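Local coordinates for phosphate-binding protein (Xanthomonas axonopodis pv. citri, PDB 5UB3) that probably acts as a periplasmic sensor, a phosphonate-type binding protein paired with a diguanylate cyclase, captured here with bound chloride, at residues S2-P14 against G58-A70. Numbering follows the deposited sequence.
Sequences SSVLVLGRISDDP and GRVDWVSETTGAA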
ATOM      1  N   SER A   2      21.081 -15.700   1.022  1.00 42.04           N
ATOM      2  CA  SER A   2      22.286 -14.883   0.639  1.00 44.46           C
ATOM      3  C   SER A   2      23.043 -15.329  -0.597  1.00 36.99           C
ATOM      4  O   SER A   2      23.629 -14.521  -1.256  1.00 41.45           O
ATOM      5  CB  SER A   2      23.282 -14.804   1.757  1.00 45.50           C
ATOM      6  OG  SER A   2      24.120 -13.720   1.459  1.00 50.70           O
ATOM      7  N   SER A   3      23.048 -16.615  -0.871  1.00 31.09           N
ATOM      8  CA  SER A   3      23.047 -17.136  -2.244  1.00 29.48           C
ATOM      9  C   SER A   3      21.619 -17.071  -2.893  1.00 28.99           C
ATOM     10  O   SER A   3      21.423 -17.231  -4.089  1.00 25.09           O
ATOM     11  CB  SER A   3      23.612 -18.565  -2.193  1.00 33.56           C
ATOM     12  OG  SER A   3      23.677 -19.095  -3.484  1.00 40.66           O
ATOM     13  N   VAL A   4      20.606 -16.886  -2.053  1.00 25.35           N
ATOM     14  CA  VAL A   4      19.252 -16.773  -2.477  1.00 27.06           C
ATOM     15  C   VAL A   4      18.776 -15.321  -2.344  1.00 24.22           C
ATOM     16  O   VAL A   4      19.091 -14.647  -1.344  1.00 22.35           O
ATOM     17  CB  VAL A   4      18.339 -17.622  -1.571  1.00 26.57           C
ATOM     18  CG1 VAL A   4      16.944 -17.606  -2.123  1.00 29.08           C
ATOM     19  CG2 VAL A   4      18.867 -19.054  -1.447  1.00 31.40           C
ATOM     20  N   LEU A   5      18.010 -14.873  -3.343  1.00 21.84           N
ATOM     21  CA  LEU A   5      17.260 -13.592  -3.261  1.00 20.53           C
ATOM     22  C   LEU A   5      15.792 -13.887  -3.028  1.00 20.19           C
ATOM     23  O   LEU A   5      15.160 -14.565  -3.811  1.00 20.05           O
ATOM     24  CB  LEU A   5      17.410 -12.776  -4.548  1.00 19.80           C
ATOM     25  CG  LEU A   5      16.711 -11.425  -4.590  1.00 19.40           C
ATOM     26  CD1 LEU A   5      17.392 -10.511  -3.590  1.00 20.41           C
ATOM     27  CD2 LEU A   5      16.774 -10.805  -5.980  1.00 20.94           C
ATOM     28  N   VAL A   6      15.261 -13.381  -1.936  1.00 19.81           N
ATOM     29  CA  VAL A   6      13.873 -13.617  -1.585  1.00 20.51           C
ATOM     30  C   VAL A   6      13.028 -12.346  -1.794  1.00 17.66           C
ATOM     31  O   VAL A   6      13.279 -11.328  -1.154  1.00 15.39           O
ATOM     32  CB  VAL A   6      13.748 -14.102  -0.104  1.00 18.65           C
ATOM     33  CG1 VAL A   6      12.331 -14.566   0.100  1.00 19.72           C
ATOM     34  CG2 VAL A   6      14.717 -15.250   0.152  1.00 18.23           C
ATOM     35  N   LEU A   7      12.031 -12.434  -2.661  1.00 17.36           N
ATOM     36  CA  LEU A   7      11.176 -11.300  -3.012  1.00 17.17           C
ATOM     37  C   LEU A   7       9.883 -11.544  -2.296  1.00 18.47           C
ATOM     38  O   LEU A   7       9.368 -12.682  -2.257  1.00 16.02           O
ATOM     39  CB  LEU A   7      10.930 -11.222  -4.509  1.00 17.24           C
ATOM     40  CG  LEU A   7       9.794 -10.386  -5.128  1.00 17.19           C
ATOM     41  CD1 LEU A   7       9.860  -8.907  -4.848  1.00 18.26           C
ATOM     42  CD2 LEU A   7       9.794 -10.635  -6.623  1.00 19.08           C
ATOM     43  N   GLY A   8       9.320 -10.478  -1.754  1.00 17.65           N
ATOM     44  CA  GLY A   8       8.063 -10.643  -1.059  1.00 19.30           C
ATOM     45  C   GLY A   8       7.159  -9.438  -1.204  1.00 20.04           C
ATOM     46  O   GLY A   8       7.463  -8.512  -1.892  1.00 19.61           O
ATOM     47  N   ARG A   9       6.033  -9.513  -0.511  1.00 20.69           N
ATOM     48  CA  ARG A   9       5.172  -8.400  -0.241  1.00 22.41           C
ATOM     49  C   ARG A   9       4.216  -8.846   0.863  1.00 21.41           C
ATOM     50  O   ARG A   9       4.038 -10.037   1.138  1.00 19.77           O
ATOM     51  CB  ARG A   9       4.326  -7.960  -1.468  1.00 25.23           C
ATOM     52  CG  ARG A   9       3.377  -9.032  -1.985  1.00 27.58           C
ATOM     53  CD  ARG A   9       2.340  -8.420  -2.918  1.00 32.54           C
ATOM     54  NE  ARG A   9       1.346  -7.655  -2.187  1.00 34.55           N
ATOM     55  CZ  ARG A   9       0.246  -7.131  -2.723  1.00 41.56           C
ATOM     56  NH1 ARG A   9      -0.016  -7.301  -4.008  1.00 45.51           N
ATOM     57  NH2 ARG A   9      -0.591  -6.418  -1.982  1.00 36.20           N
ATOM     58  N   ILE A  10       3.582  -7.859   1.460  1.00 19.98           N
ATOM     59  CA  ILE A  10       2.481  -8.102   2.352  1.00 19.81           C
ATOM     60  C   ILE A  10       1.313  -8.476   1.493  1.00 20.07           C
ATOM     61  O   ILE A  10       1.002  -7.759   0.546  1.00 20.38           O
ATOM     62  CB  ILE A  10       2.154  -6.824   3.141  1.00 20.11           C
ATOM     63  CG1 ILE A  10       3.401  -6.353   3.966  1.00 19.49           C
ATOM     64  CG2 ILE A  10       0.960  -7.066   4.050  1.00 20.82           C
ATOM     65  CD1 ILE A  10       3.260  -4.933   4.453  1.00 20.85           C
ATOM     66  N   SER A  11       0.632  -9.555   1.829  1.00 19.64           N
ATOM     67  CA  SER A  11      -0.408 -10.020   0.995  1.00 22.99           C
ATOM     68  C   SER A  11      -1.487 -10.642   1.820  1.00 25.02           C
ATOM     69  O   SER A  11      -1.215 -11.500   2.624  1.00 25.81           O
ATOM     70  CB  SER A  11       0.135 -11.070   0.046  1.00 24.97           C
ATOM     71  OG  SER A  11      -0.917 -11.753  -0.665  1.00 24.29           O
ATOM     72  N   ASP A  12      -2.715 -10.295   1.509  1.00 27.92           N
ATOM     73  CA  ASP A  12      -3.887 -11.027   2.030  1.00 33.27           C
ATOM     74  C   ASP A  12      -4.350 -12.134   1.085  1.00 34.39           C
ATOM     75  O   ASP A  12      -5.410 -12.675   1.285  1.00 32.70           O
ATOM     76  CB  ASP A  12      -5.085 -10.079   2.258  1.00 36.67           C
ATOM     77  CG  ASP A  12      -5.436  -9.210   1.009  1.00 39.74           C
ATOM     78  OD1 ASP A  12      -4.872  -9.389  -0.115  1.00 39.49           O
ATOM     79  OD2 ASP A  12      -6.274  -8.289   1.165  1.00 46.69           O
ATOM     80  N   ASP A  13      -3.584 -12.445   0.048  1.00 32.42           N
ATOM     81  CA  ASP A  13      -4.065 -13.341  -1.018  1.00 32.60           C
ATOM     82  C   ASP A  13      -2.879 -13.948  -1.758  1.00 27.72           C
ATOM     83  O   ASP A  13      -2.701 -13.746  -2.956  1.00 28.60           O
ATOM     84  CB  ASP A  13      -4.950 -12.523  -1.938  1.00 34.14           C
ATOM     85  CG  ASP A  13      -5.641 -13.334  -3.020  1.00 38.26           C
ATOM     86  OD1 ASP A  13      -5.693 -14.572  -2.943  1.00 38.50           O
ATOM     87  OD2 ASP A  13      -6.090 -12.671  -3.983  1.00 42.83           O
ATOM     88  N   PRO A  14      -2.007 -14.629  -1.015  1.00 28.95           N
ATOM     89  CA  PRO A  14      -0.754 -15.109  -1.602  1.00 29.11           C
ATOM     90  C   PRO A  14      -0.910 -16.020  -2.829  1.00 31.80           C
ATOM     91  O   PRO A  14      -0.109 -15.938  -3.729  1.00 29.70           O
ATOM     92  CB  PRO A  14      -0.098 -15.880  -0.469  1.00 29.94           C
ATOM     93  CG  PRO A  14      -1.198 -16.168   0.513  1.00 31.46           C
ATOM     94  CD  PRO A  14      -2.135 -15.020   0.394  1.00 31.08           C
ATOM     95  N   GLY A  58      16.184 -11.705   8.048  1.00 19.59           N
ATOM     96  CA  GLY A  58      16.832 -12.084   6.765  1.00 20.51           C
ATOM     97  C   GLY A  58      16.085 -13.135   5.956  1.00 21.05           C
ATOM     98  O   GLY A  58      16.661 -13.762   5.112  1.00 18.97           O
ATOM     99  N   ARG A  59      14.795 -13.308   6.177  1.00 17.84           N
ATOM    100  CA  ARG A  59      14.033 -14.293   5.415  1.00 19.06           C
ATOM    101  C   ARG A  59      13.445 -13.711   4.155  1.00 17.34           C
ATOM    102  O   ARG A  59      13.028 -14.463   3.299  1.00 17.04           O
ATOM    103  CB  ARG A  59      12.876 -14.882   6.242  1.00 19.50           C
ATOM    104  CG  ARG A  59      13.316 -15.409   7.612  1.00 25.77           C
ATOM    105  CD  ARG A  59      14.176 -16.637   7.518  1.00 28.54           C
ATOM    106  NE  ARG A  59      14.373 -17.188   8.895  1.00 39.77           N
ATOM    107  CZ  ARG A  59      15.374 -16.838   9.706  1.00 38.98           C
ATOM    108  NH1 ARG A  59      16.303 -15.970   9.292  1.00 50.31           N
ATOM    109  NH2 ARG A  59      15.468 -17.340  10.919  1.00 36.19           N
ATOM    110  N   VAL A  60      13.312 -12.398   4.103  1.00 17.39           N
ATOM    111  CA  VAL A  60      12.937 -11.708   2.923  1.00 16.63           C
ATOM    112  C   VAL A  60      13.954 -10.642   2.684  1.00 18.93           C
ATOM    113  O   VAL A  60      14.360  -9.898   3.580  1.00 21.13           O
ATOM    114  CB  VAL A  60      11.545 -11.092   3.093  1.00 16.82           C
ATOM    115  CG1 VAL A  60      11.206 -10.109   1.974  1.00 16.85           C
ATOM    116  CG2 VAL A  60      10.503 -12.228   3.164  1.00 17.53           C
ATOM    117  N   ASP A  61      14.301 -10.491   1.416  1.00 20.19           N
ATOM    118  CA  ASP A  61      15.290  -9.506   1.021  1.00 17.83           C
ATOM    119  C   ASP A  61      14.742  -8.244   0.423  1.00 16.32           C
ATOM    120  O   ASP A  61      15.338  -7.205   0.588  1.00 16.39           O
ATOM    121  CB  ASP A  61      16.224 -10.103   0.047  1.00 17.97           C
ATOM    122  CG  ASP A  61      17.015 -11.263   0.644  1.00 18.80           C
ATOM    123  OD1 ASP A  61      17.696 -11.062   1.652  1.00 20.74           O
ATOM    124  OD2 ASP A  61      16.933 -12.363   0.082  1.00 20.76           O
ATOM    125  N   TRP A  62      13.646  -8.346  -0.309  1.00 17.44           N
ATOM    126  CA  TRP A  62      13.205  -7.306  -1.193  1.00 17.15           C
ATOM    127  C   TRP A  62      11.691  -7.389  -1.257  1.00 16.80           C
ATOM    128  O   TRP A  62      11.145  -8.474  -1.420  1.00 15.71           O
ATOM    129  CB  TRP A  62      13.875  -7.507  -2.550  1.00 18.53           C
ATOM    130  CG  TRP A  62      13.218  -6.843  -3.725  1.00 18.86           C
ATOM    131  CD1 TRP A  62      12.586  -5.622  -3.773  1.00 18.52           C
ATOM    132  CD2 TRP A  62      13.160  -7.364  -5.043  1.00 18.76           C
ATOM    133  NE1 TRP A  62      12.100  -5.373  -5.039  1.00 18.37           N
ATOM    134  CE2 TRP A  62      12.465  -6.408  -5.851  1.00 18.60           C
ATOM    135  CE3 TRP A  62      13.635  -8.536  -5.636  1.00 18.83           C
ATOM    136  CZ2 TRP A  62      12.173  -6.638  -7.205  1.00 18.43           C
ATOM    137  CZ3 TRP A  62      13.372  -8.741  -7.012  1.00 18.74           C
ATOM    138  CH2 TRP A  62      12.643  -7.801  -7.761  1.00 19.48           C
ATOM    139  N   VAL A  63      11.039  -6.269  -0.998  1.00 15.67           N
ATOM    140  CA  VAL A  63       9.595  -6.197  -1.133  1.00 17.12           C
ATOM    141  C   VAL A  63       9.237  -5.001  -2.003  1.00 17.38           C
ATOM    142  O   VAL A  63       9.945  -4.001  -1.991  1.00 14.74           O
ATOM    143  CB  VAL A  63       8.874  -6.102   0.204  1.00 16.92           C
ATOM    144  CG1 VAL A  63       9.143  -7.313   1.098  1.00 16.93           C
ATOM    145  CG2 VAL A  63       9.216  -4.786   0.891  1.00 17.23           C
ATOM    146  N   SER A  64       8.112  -5.092  -2.709  1.00 17.15           N
ATOM    147  CA  SER A  64       7.615  -3.997  -3.467  1.00 18.21           C
ATOM    148  C   SER A  64       6.302  -3.690  -2.817  1.00 18.47           C
ATOM    149  O   SER A  64       5.468  -4.540  -2.822  1.00 17.71           O
ATOM    150  CB  SER A  64       7.382  -4.390  -4.909  1.00 21.15           C
ATOM    151  OG  SER A  64       7.020  -3.237  -5.661  1.00 21.11           O
ATOM    152  N   GLU A  65       6.143  -2.499  -2.254  1.00 18.17           N
ATOM    153  CA  GLU A  65       4.968  -2.130  -1.383  1.00 19.05           C
ATOM    154  C   GLU A  65       4.509  -0.739  -1.667  1.00 17.95           C
ATOM    155  O   GLU A  65       5.293   0.098  -2.181  1.00 15.69           O
ATOM    156  CB  GLU A  65       5.373  -2.106   0.077  1.00 21.18           C
ATOM    157  CG  GLU A  65       5.711  -3.443   0.631  1.00 22.40           C
ATOM    158  CD  GLU A  65       4.548  -4.390   0.722  1.00 23.21           C
ATOM    159  OE1 GLU A  65       3.410  -3.978   0.599  1.00 22.93           O
ATOM    160  OE2 GLU A  65       4.838  -5.586   0.927  1.00 28.23           O
ATOM    161  N   THR A  66       3.275  -0.442  -1.256  1.00 16.33           N
ATOM    162  CA  THR A  66       2.838   0.921  -1.307  1.00 16.45           C
ATOM    163  C   THR A  66       3.594   1.663  -0.228  1.00 16.90           C
ATOM    164  O   THR A  66       4.046   1.071   0.689  1.00 15.67           O
ATOM    165  CB  THR A  66       1.349   1.015  -1.073  1.00 18.99           C
ATOM    166  OG1 THR A  66       1.112   0.558   0.252  1.00 18.64           O
ATOM    167  CG2 THR A  66       0.572   0.137  -2.140  1.00 19.47           C
ATOM    168  N   THR A  67       3.715   2.966  -0.360  1.00 16.60           N
ATOM    169  CA  THR A  67       4.609   3.717   0.481  1.00 16.46           C
ATOM    170  C   THR A  67       4.299   3.738   1.971  1.00 16.39           C
ATOM    171  O   THR A  67       5.210   3.788   2.758  1.00 19.38           O
ATOM    172  CB  THR A  67       4.745   5.126  -0.062  1.00 16.17           C
ATOM    173  OG1 THR A  67       3.452   5.657  -0.306  1.00 18.25           O
ATOM    174  CG2 THR A  67       5.530   5.089  -1.343  1.00 16.26           C
ATOM    175  N   GLY A  68       3.030   3.747   2.364  1.00 14.91           N
ATOM    176  CA  GLY A  68       2.670   3.641   3.757  1.00 15.27           C
ATOM    177  C   GLY A  68       3.142   2.345   4.416  1.00 14.32           C
ATOM    178  O   GLY A  68       3.770   2.377   5.468  1.00 14.85           O
ATOM    179  N   ALA A  69       2.788   1.197   3.842  1.00 14.65           N
ATOM    180  CA  ALA A  69       3.284  -0.109   4.289  1.00 15.74           C
ATOM    181  C   ALA A  69       4.758  -0.108   4.351  1.00 15.39           C
ATOM    182  O   ALA A  69       5.402  -0.663   5.262  1.00 15.80           O
ATOM    183  CB  ALA A  69       2.803  -1.215   3.358  1.00 15.57           C
ATOM    184  N   ALA A  70       5.341   0.510   3.346  1.00 17.20           N
ATOM    185  CA  ALA A  70       6.810   0.586   3.306  1.00 16.15           C
ATOM    186  C   ALA A  70       7.352   1.281   4.532  1.00 16.39           C
ATOM    187  O   ALA A  70       8.341   0.853   5.098  1.00 15.82           O
ATOM    188  CB  ALA A  70       7.289   1.286   2.041  1.00 15.12           C
TER
HETATM  189  O   HOH W   1      18.219 -14.325   1.251  1.00 34.26           O
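Asp61 and Glu65 each accept a backbone N-H of residues 2-14, from Val6 and Ile10 respectively, one near each end of the pairing. Asp61 OD2 accepts from Val6 N at 2.8 Å through its anti lone pair, and the N-H...O angle of 160° makes this a straight bond. The same oxygen meets a water that also contacts Val4 O and Ser2 N. Asp61 OD1 forms a salt bridge with Arg217, so both carboxylate oxygens are engaged. Farther along, Glu65 OE2 receives Ile10 N at 2.7 Å, using its syn lone pair; CG lies beside the backbone N and a bend at chi2 (-67°) curls the chain back to bring that oxygen to Ile10 N.

Between these ends strands 4-8 and 62-66 run parallel. Val6 O accepts from Asp61 N at 2.9 Å and more weakly from Trp62 N, while Gly8 N gives a 2.7 Å bond to Trp62 O. Strand 39-42 flanks strand 4-8 along its other edge.

Packing on the Leu7 and Trp62 face is a CH-pi contact: Leu7 CD1 stands over the centre of the indole six-membered ring, 3.7 Å from its centroid and 12° off the normal. Leu5 CD2 comes in obliquely at Trp62 CE3, and Glu214 takes the indole NE1. On the face of Gly8 and Val63, Val63 CG1 packs against the Gly8 backbone. Val6 points toward residues 58-70, its CG1 3.3 Å from Arg59 O. Beyond the strands, Ile10 CD1 touches Ala69 CB at the start of helix 67-75.

This is adjacent-strand pairing in the core of one lobe of a periplasmic-binding-protein fold. Its chemistry implies that acidic side chains extend the backbone ladder past the bridged residues, with Arg217 probably helping to stabilise negative charge on buried Asp61.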